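Local atomic coordinates of adhesin LabA (Helicobacter pylori, PDB entry 6GMM), a protein that probably acts as a surface lectin of the bacterium, binding LacdiNAc-bearing glycans and so promoting attachment to the gastric mucosa. Residues A79-G84 with Y123-T128; Q74-A79 with P207-G212; G94-H99 with N130-N135. All coordinates share one frame; numbering follows the deposited sequence.

Interaction 1. Residues A79-G84 with Y123-T128; sequences AISPCG and YSILST
Ile125, Gly84 and Leu126 carry most of the surface buried where two irregular segments, 79-84 and 123-128, meet with their directions 57° apart. Ile125 uses both of its branches. CG1 sits in the crowded position between backbone N and carbonyl carbon (chi1 70°), which sends Ile125 CD1 along the peptide of Cys83 and Gly84, 3.5 Å from Gly84 O. Ile125 CG2, anti to the carbonyl carbon, turns the other way and touches Ser81, 3.5 Å from Ser81 OG. Between these ends the branch point itself is tightly packed, Ile125 CB standing 3.3 Å from Pro82 O, so that an apolar side chain here lies largely against main chain.

Gly84 contributes only backbone, nearly fully extended. Its N donates to Leu126 O at 3.2 Å, with 155° at the hydrogen and the donor in the plane of the carbonyl. The same oxygen receives a CA-H contact from Cys83 CA at 3.2 Å, so one conventional bond and one weaker contact hold it. The side chain of Leu126 leaves with CG anti to its backbone N and crosses Ile80 obliquely, Leu126 CB lying 3.8 Å from Ile80 CG2. Thr128 OG1 packs beside Gly84, but its stronger hydrogen bond is to Gly94 O.

This contact joins the loop leaving helix 57-76 to the entrance of helix 128-145, for which Ser127 is the N-cap residue. Leu126 and Cys83 both pack on Tyr131 of that helix, while the Cys83-Cys113 disulfide fastens the crossing to strand 111-113.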
loop_
_atom_site.group_PDB
_atom_site.type_symbol
_atom_site.label_atom_id
_atom_site.label_comp_id
_atom_site.label_asym_id
_atom_site.label_seq_id
_atom_site.Cartn_x
_atom_site.Cartn_y
_atom_site.Cartn_z
ATOM N N ALA A 79 21.629 21.424 -5.275
ATOM C CA ALA A 79 21.216 22.811 -5.448
ATOM C C ALA A 79 20.696 23.449 -4.154
ATOM O O ALA A 79 20.163 24.560 -4.179
ATOM C CB ALA A 79 20.197 22.921 -6.568
ATOM N N ILE A 80 20.864 22.765 -3.019
ATOM C CA ILE A 80 20.431 23.341 -1.745
ATOM C C ILE A 80 21.497 24.307 -1.282
ATOM O O ILE A 80 22.668 23.912 -1.136
ATOM C CB ILE A 80 20.145 22.273 -0.658
ATOM C CG1 ILE A 80 18.871 21.499 -0.961
ATOM C CG2 ILE A 80 20.103 22.920 0.752
ATOM C CD1 ILE A 80 18.776 20.215 -0.208
ATOM N N SER A 81 21.077 25.575 -1.030
ATOM C CA SER A 81 21.886 26.693 -0.545
ATOM C C SER A 81 22.956 26.164 0.427
ATOM O O SER A 81 22.595 25.518 1.421
ATOM C CB SER A 81 20.992 27.728 0.127
ATOM O OG SER A 81 21.595 28.999 -0.023
ATOM N N PRO A 82 24.261 26.301 0.067
ATOM C CA PRO A 82 25.338 25.687 0.861
ATOM C C PRO A 82 25.126 25.668 2.364
ATOM O O PRO A 82 24.960 26.694 3.013
ATOM C CB PRO A 82 26.586 26.470 0.453
ATOM C CG PRO A 82 26.118 27.451 -0.617
ATOM C CD PRO A 82 24.820 26.951 -1.124
ATOM N N CYS A 83 25.129 24.462 2.902
ATOM C CA CYS A 83 24.890 24.210 4.320
ATOM C C CYS A 83 25.997 24.744 5.209
ATOM O O CYS A 83 27.144 24.862 4.761
ATOM C CB CYS A 83 24.644 22.723 4.563
ATOM S SG CYS A 83 26.018 21.659 4.045
ATOM N N GLY A 84 25.631 25.023 6.460
ATOM C CA GLY A 84 26.530 25.481 7.506
ATOM C C GLY A 84 25.822 25.949 8.769
ATOM O O GLY A 84 24.587 25.953 8.805
ATOM N N TYR A 123 14.063 29.359 3.390
ATOM C CA TYR A 123 14.390 30.390 2.388
ATOM C C TYR A 123 15.826 30.899 2.573
ATOM O O TYR A 123 16.237 31.905 1.973
ATOM C CB TYR A 123 13.323 31.518 2.339
ATOM C CG TYR A 123 11.966 31.032 1.866
ATOM C CD1 TYR A 123 11.173 30.215 2.671
ATOM C CD2 TYR A 123 11.455 31.417 0.627
ATOM C CE1 TYR A 123 9.926 29.769 2.244
ATOM C CE2 TYR A 123 10.210 30.969 0.187
ATOM C CZ TYR A 123 9.441 30.161 1.007
ATOM O OH TYR A 123 8.209 29.708 0.577
ATOM N N SER A 124 16.608 30.149 3.372
ATOM C CA SER A 124 18.016 30.441 3.626
ATOM C C SER A 124 18.796 29.122 3.532
ATOM O O SER A 124 18.288 28.188 2.929
ATOM C CB SER A 124 18.182 31.104 4.989
ATOM O OG SER A 124 19.527 31.507 5.115
ATOM N N ILE A 125 19.995 29.038 4.097
ATOM C CA ILE A 125 20.799 27.829 4.021
ATOM C C ILE A 125 20.282 26.715 4.935
ATOM O O ILE A 125 19.548 26.958 5.904
ATOM C CB ILE A 125 22.305 28.126 4.263
ATOM C CG1 ILE A 125 22.604 28.529 5.741
ATOM C CG2 ILE A 125 22.838 29.171 3.256
ATOM C CD1 ILE A 125 24.089 28.284 6.212
ATOM N N LEU A 126 20.710 25.489 4.630
ATOM C CA LEU A 126 20.352 24.346 5.440
ATOM C C LEU A 126 21.320 24.244 6.602
ATOM O O LEU A 126 22.500 24.167 6.388
ATOM C CB LEU A 126 20.359 23.054 4.591
ATOM C CG LEU A 126 19.734 21.820 5.227
ATOM C CD1 LEU A 126 18.244 22.006 5.403
ATOM C CD2 LEU A 126 19.997 20.575 4.379
ATOM N N SER A 127 20.819 24.218 7.829
ATOM C CA SER A 127 21.585 24.013 9.061
ATOM C C SER A 127 22.493 22.758 8.954
ATOM O O SER A 127 22.139 21.803 8.267
ATOM C CB SER A 127 20.591 23.764 10.189
ATOM O OG SER A 127 21.265 23.600 11.420
ATOM N N THR A 128 23.604 22.734 9.688
ATOM C CA THR A 128 24.513 21.581 9.729
ATOM C C THR A 128 23.783 20.415 10.397
ATOM O O THR A 128 23.783 19.328 9.819
ATOM C CB THR A 128 25.821 21.931 10.437
ATOM O OG1 THR A 128 26.490 22.960 9.698
ATOM C CG2 THR A 128 26.748 20.726 10.588
#

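Interaction 2. Residues Q74-A79 with P207-G212; sequences QVMSYA and PWINNG
The last part of helix 57-76 and the turn residues after it meet the loop following helix 188-205, a loop whose start is tied down by the Cys206-Cys235 disulfide. Ala79, held in the turn by a bond from its N to Met76 O, is the most covered residue. Its carbonyl takes the one direct hydrogen bond of the contact: Asn210 N donates to Ala79 O at 3.0 Å, nearly straight at 168° and almost along the C=O axis.

Apolar groups of Ile209 lie beside this bond. Ile209 CA makes a CA-H contact with Ala79 O at 3.4 Å, and Ile209 CG2, anti to the backbone N, reaches Ala79 CB at 4.0 Å. The CD1 end of Ile209 meets Met76, whose CG occupies the crowded position (chi1 48°) and whose chain bends again at chi2 and chi3. This curl delivers Met76 CE to within 3.8 Å of Ile209 CD1, the two chains crossing at about a right angle. Ala79 CB also covers one face of the Tyr78 ring, over its centre, and that ring makes an edge-to-face pair with His327.

The amide of Asn210 lies near the same carbonyl, with Asn210 CG 3.5 Å from Ala79 O. A water lies 2.9 Å from Tyr78 O, placed to donate to it, and has a weak, longer link to Asn210 OD1. Ile209 and Met76 both extend onto Ala234 of the short helix 234-237. One backbone bond with methyl packing beside it thus joins the chain just past helix 57-76 to a disulfide-closed loop, both segments lying in regions related to the SabA N-terminal adhesion domain.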
loop_
_atom_site.group_PDB
_atom_site.type_symbol
_atom_site.label_atom_id
_atom_site.label_comp_id
_atom_site.label_asym_id
_atom_site.label_seq_id
_atom_site.Cartn_x
_atom_site.Cartn_y
_atom_site.Cartn_z
ATOM N N GLN A 74 18.815 12.725 -3.658
ATOM C CA GLN A 74 19.914 12.662 -4.625
ATOM C C GLN A 74 19.773 13.658 -5.765
ATOM O O GLN A 74 20.776 14.196 -6.213
ATOM C CB GLN A 74 20.082 11.270 -5.231
ATOM C CG GLN A 74 20.715 10.263 -4.288
ATOM C CD GLN A 74 20.496 8.833 -4.734
ATOM O OE1 GLN A 74 19.751 8.540 -5.666
ATOM N NE2 GLN A 74 21.170 7.900 -4.097
ATOM N N VAL A 75 18.574 13.862 -6.270
ATOM C CA VAL A 75 18.395 14.730 -7.427
ATOM C C VAL A 75 18.398 16.240 -7.082
ATOM O O VAL A 75 18.669 17.039 -7.987
ATOM C CB VAL A 75 17.159 14.315 -8.282
ATOM C CG1 VAL A 75 15.878 14.982 -7.796
ATOM C CG2 VAL A 75 17.405 14.595 -9.762
ATOM N N MET A 76 18.122 16.655 -5.812
ATOM C CA MET A 76 18.139 18.115 -5.617
ATOM C C MET A 76 19.069 18.658 -4.461
ATOM O O MET A 76 19.167 19.877 -4.319
ATOM C CB MET A 76 16.715 18.681 -5.490
ATOM C CG MET A 76 15.828 17.930 -4.537
ATOM S SD MET A 76 16.297 18.232 -2.826
ATOM C CE MET A 76 15.539 19.896 -2.577
ATOM N N SER A 77 19.740 17.789 -3.680
ATOM C CA SER A 77 20.625 18.189 -2.574
ATOM C C SER A 77 21.767 19.123 -3.036
ATOM O O SER A 77 22.114 20.096 -2.341
ATOM C CB SER A 77 21.190 16.962 -1.873
ATOM O OG SER A 77 21.953 16.166 -2.772
ATOM N N TYR A 78 22.290 18.871 -4.257
ATOM C CA TYR A 78 23.324 19.697 -4.840
ATOM C C TYR A 78 22.889 21.150 -4.996
ATOM O O TYR A 78 23.727 22.030 -4.872
ATOM C CB TYR A 78 23.821 19.103 -6.172
ATOM C CG TYR A 78 23.039 19.500 -7.400
ATOM C CD1 TYR A 78 21.881 18.825 -7.758
ATOM C CD2 TYR A 78 23.491 20.514 -8.239
ATOM C CE1 TYR A 78 21.165 19.174 -8.904
ATOM C CE2 TYR A 78 22.785 20.874 -9.386
ATOM C CZ TYR A 78 21.610 20.213 -9.706
ATOM O OH TYR A 78 20.913 20.570 -10.838
ATOM N N ALA A 79 21.629 21.424 -5.275
ATOM C CA ALA A 79 21.216 22.811 -5.448
ATOM C C ALA A 79 20.696 23.449 -4.154
ATOM O O ALA A 79 20.163 24.560 -4.179
ATOM C CB ALA A 79 20.197 22.921 -6.568
ATOM N N PRO A 207 14.996 24.758 2.994
ATOM C CA PRO A 207 16.085 25.682 2.626
ATOM C C PRO A 207 15.858 26.313 1.251
ATOM O O PRO A 207 14.962 25.873 0.531
ATOM C CB PRO A 207 17.311 24.764 2.626
ATOM C CG PRO A 207 16.742 23.424 2.257
ATOM C CD PRO A 207 15.488 23.367 3.056
ATOM N N TRP A 208 16.647 27.324 0.891
ATOM C CA TRP A 208 16.540 27.986 -0.404
ATOM C C TRP A 208 17.224 27.128 -1.455
ATOM O O TRP A 208 18.061 26.307 -1.117
ATOM C CB TRP A 208 17.182 29.375 -0.327
ATOM C CG TRP A 208 17.105 30.226 -1.561
ATOM C CD1 TRP A 208 18.147 30.587 -2.365
ATOM C CD2 TRP A 208 15.960 30.944 -2.041
ATOM N NE1 TRP A 208 17.725 31.490 -3.318
ATOM C CE2 TRP A 208 16.384 31.723 -3.145
ATOM C CE3 TRP A 208 14.614 31.009 -1.647
ATOM C CZ2 TRP A 208 15.495 32.523 -3.888
ATOM C CZ3 TRP A 208 13.743 31.829 -2.360
ATOM C CH2 TRP A 208 14.182 32.564 -3.474
ATOM N N ILE A 209 16.818 27.269 -2.713
ATOM C CA ILE A 209 17.432 26.554 -3.833
ATOM C C ILE A 209 18.214 27.621 -4.582
ATOM O O ILE A 209 17.667 28.709 -4.799
ATOM C CB ILE A 209 16.368 25.828 -4.730
ATOM C CG1 ILE A 209 15.571 24.706 -3.951
ATOM C CG2 ILE A 209 16.988 25.268 -6.021
ATOM C CD1 ILE A 209 16.417 23.519 -3.347
ATOM N N ASN A 210 19.481 27.331 -4.960
ATOM C CA ASN A 210 20.374 28.274 -5.665
ATOM C C ASN A 210 19.659 28.904 -6.860
ATOM O O ASN A 210 19.060 28.183 -7.672
ATOM C CB ASN A 210 21.720 27.610 -6.100
ATOM C CG ASN A 210 22.574 27.029 -4.978
ATOM O OD1 ASN A 210 23.367 26.079 -5.182
ATOM N ND2 ASN A 210 22.448 27.581 -3.773
ATOM N N ASN A 211 19.652 30.258 -6.917
ATOM C CA ASN A 211 18.972 31.036 -7.971
ATOM C C ASN A 211 17.439 30.785 -8.008
ATOM O O ASN A 211 16.802 30.935 -9.057
ATOM C CB ASN A 211 19.627 30.811 -9.352
ATOM C CG ASN A 211 21.117 31.034 -9.346
ATOM O OD1 ASN A 211 21.602 32.141 -9.101
ATOM N ND2 ASN A 211 21.879 29.980 -9.594
ATOM N N GLY A 212 16.872 30.426 -6.852
ATOM C CA GLY A 212 15.447 30.159 -6.696
ATOM C C GLY A 212 14.965 29.046 -7.599
ATOM O O GLY A 212 13.828 29.085 -8.080
HETATM O O HOH W 1 25.326 23.719 -6.648
#

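Interaction 3. Residues G94-H99 with N130-N135; sequences GVQTFH and NYAKIN
A two-stranded antiparallel sheet, 96-98 with 111-113, rests against helix 128-145, and Phe98 is the side chain that fills the interface. Strand and helix run in roughly the same direction, their short axes 9.9 Å apart. Phe98 has CG anti to the carbonyl carbon and beside the backbone N (chi1 -50°), which drops the ring toward the helix, among Tyr131, Ala132 and Asn135. Tyr131 takes a different setting, CG anti to the backbone N (chi1 -168°), and the two side chains slide past each other in opposite directions. Tyr131 CD1 lies over one face of the Phe98 ring, offset toward its rim and 3.6 Å from Phe98 CD1. With planes at 41° and centroids 5.0 Å apart, the pair is oblique.

The CE2 corner of the Phe98 ring meets the helix backbone as well as a methyl group: Phe98 CE2 is 3.6 Å from Ala132 CA and 3.7 Å from Ala132 CB. Tyr131 packs further on Ile111 and Cys113, so the Tyr131 side chain also reaches the partner strand 111-113.

Asn135 likewise sets CG anti to its backbone N. Gln139 NE2 bonds to OD1 of this amide, while Asn135 ND2 lies 3.9 Å from Phe98 CD2. A water completes the polar border, accepting from Asn135 ND2 at 2.9 Å and donating to His99 O at 2.7 Å.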
loop_
_atom_site.group_PDB
_atom_site.type_symbol
_atom_site.label_atom_id
_atom_site.label_comp_id
_atom_site.label_asym_id
_atom_site.label_seq_id
_atom_site.Cartn_x
_atom_site.Cartn_y
_atom_site.Cartn_z
ATOM N N GLY A 94 27.133 23.197 14.285
ATOM C CA GLY A 94 28.501 23.683 14.084
ATOM C C GLY A 94 29.004 23.430 12.677
ATOM O O GLY A 94 28.238 23.520 11.715
ATOM N N VAL A 95 30.276 23.102 12.547
ATOM C CA VAL A 95 30.896 22.827 11.246
ATOM C C VAL A 95 31.199 21.333 11.196
ATOM O O VAL A 95 31.954 20.837 12.047
ATOM C CB VAL A 95 32.173 23.693 10.981
ATOM C CG1 VAL A 95 32.813 23.336 9.640
ATOM C CG2 VAL A 95 31.853 25.184 11.025
ATOM N N GLN A 96 30.626 20.623 10.196
ATOM C CA GLN A 96 30.824 19.181 10.003
ATOM C C GLN A 96 31.042 18.798 8.525
ATOM O O GLN A 96 30.635 19.541 7.626
ATOM C CB GLN A 96 29.635 18.410 10.549
ATOM C CG GLN A 96 29.344 18.559 12.037
ATOM C CD GLN A 96 28.129 17.769 12.415
ATOM O OE1 GLN A 96 27.950 16.630 11.978
ATOM N NE2 GLN A 96 27.262 18.356 13.235
ATOM N N THR A 97 31.693 17.634 8.294
ATOM C CA THR A 97 32.014 17.058 6.976
ATOM C C THR A 97 31.340 15.671 6.843
ATOM O O THR A 97 31.424 14.834 7.763
ATOM C CB THR A 97 33.559 17.012 6.752
ATOM O OG1 THR A 97 34.095 18.337 6.815
ATOM C CG2 THR A 97 33.954 16.376 5.409
ATOM N N PHE A 98 30.665 15.447 5.683
ATOM C CA PHE A 98 29.915 14.244 5.395
ATOM C C PHE A 98 30.415 13.579 4.112
ATOM O O PHE A 98 30.488 14.207 3.053
ATOM C CB PHE A 98 28.416 14.579 5.336
ATOM C CG PHE A 98 27.916 15.383 6.528
ATOM C CD1 PHE A 98 27.956 16.779 6.518
ATOM C CD2 PHE A 98 27.412 14.746 7.654
ATOM C CE1 PHE A 98 27.498 17.519 7.621
ATOM C CE2 PHE A 98 26.936 15.486 8.742
ATOM C CZ PHE A 98 27.004 16.869 8.729
ATOM N N HIS A 99 30.810 12.312 4.232
ATOM C CA HIS A 99 31.296 11.509 3.117
ATOM C C HIS A 99 30.155 10.708 2.510
ATOM O O HIS A 99 29.120 10.499 3.159
ATOM C CB HIS A 99 32.365 10.556 3.619
ATOM C CG HIS A 99 33.638 11.256 3.927
ATOM N ND1 HIS A 99 33.852 11.855 5.156
ATOM C CD2 HIS A 99 34.680 11.533 3.114
ATOM C CE1 HIS A 99 35.031 12.438 5.066
ATOM N NE2 HIS A 99 35.565 12.277 3.851
ATOM N N ASN A 130 20.514 19.725 10.502
ATOM C CA ASN A 130 19.533 19.143 9.571
ATOM C C ASN A 130 20.237 18.385 8.439
ATOM O O ASN A 130 19.695 17.447 7.927
ATOM C CB ASN A 130 18.617 20.203 9.010
ATOM C CG ASN A 130 17.613 20.700 10.018
ATOM O OD1 ASN A 130 17.225 20.006 10.960
ATOM N ND2 ASN A 130 17.144 21.913 9.825
ATOM N N TYR A 131 21.435 18.782 8.047
ATOM C CA TYR A 131 22.127 18.029 7.008
ATOM C C TYR A 131 22.507 16.679 7.609
ATOM O O TYR A 131 22.204 15.653 7.000
ATOM C CB TYR A 131 23.343 18.775 6.415
ATOM C CG TYR A 131 23.842 18.089 5.160
ATOM C CD1 TYR A 131 24.570 16.904 5.233
ATOM C CD2 TYR A 131 23.497 18.565 3.900
ATOM C CE1 TYR A 131 24.965 16.226 4.083
ATOM C CE2 TYR A 131 23.893 17.900 2.743
ATOM C CZ TYR A 131 24.613 16.720 2.841
ATOM O OH TYR A 131 24.967 16.020 1.715
ATOM N N ALA A 132 23.044 16.683 8.845
ATOM C CA ALA A 132 23.453 15.481 9.566
ATOM C C ALA A 132 22.287 14.499 9.694
ATOM O O ALA A 132 22.468 13.305 9.432
ATOM C CB ALA A 132 24.016 15.854 10.946
ATOM N N LYS A 133 21.077 15.026 10.043
ATOM C CA LYS A 133 19.807 14.298 10.220
ATOM C C LYS A 133 19.393 13.586 8.923
ATOM O O LYS A 133 19.185 12.362 8.927
ATOM C CB LYS A 133 18.700 15.284 10.647
ATOM C CG LYS A 133 17.560 14.662 11.423
ATOM C CD LYS A 133 16.510 15.697 11.857
ATOM C CE LYS A 133 16.779 16.290 13.223
ATOM N NZ LYS A 133 15.905 17.464 13.504
ATOM N N ILE A 134 19.255 14.356 7.830
ATOM C CA ILE A 134 18.892 13.850 6.500
ATOM C C ILE A 134 19.980 12.845 6.032
ATOM O O ILE A 134 19.645 11.743 5.612
ATOM C CB ILE A 134 18.723 15.005 5.482
ATOM C CG1 ILE A 134 17.597 15.969 5.893
ATOM C CG2 ILE A 134 18.547 14.454 4.060
ATOM C CD1 ILE A 134 17.412 17.232 5.020
ATOM N N ASN A 135 21.258 13.220 6.134
ATOM C CA ASN A 135 22.372 12.339 5.736
ATOM C C ASN A 135 22.356 10.973 6.427
ATOM O O ASN A 135 22.631 9.970 5.759
ATOM C CB ASN A 135 23.741 12.980 5.947
ATOM C CG ASN A 135 24.865 12.101 5.432
ATOM O OD1 ASN A 135 24.954 11.828 4.215
ATOM N ND2 ASN A 135 25.656 11.528 6.374
HETATM O O HOH W 2 28.045 10.035 5.606
#

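Overall arrangement
From the N terminus, the chain leaves helix 57-76 through 74-79 and turns at Ala79, which interactions 1 and 2 share. Interaction 1 closes the loop from 84 to 123. Interaction 3 begins inside that loop, at strand 96-98, and ends beyond it in helix 128-145, so the two cross. Both nest within the long excursion that interaction 2 closes at 207-212. Interaction 1 touches both others: Trp208 pairs through its backbone with Ser81 and Ser124, and the start of helix 128-145 meets the segment just before strand 96-98. Together the three contacts tie the loop after helix 57-76 to the loop after helix 188-205 and to the start of helix 128-145, on which the 96-98/111-113 sheet rests.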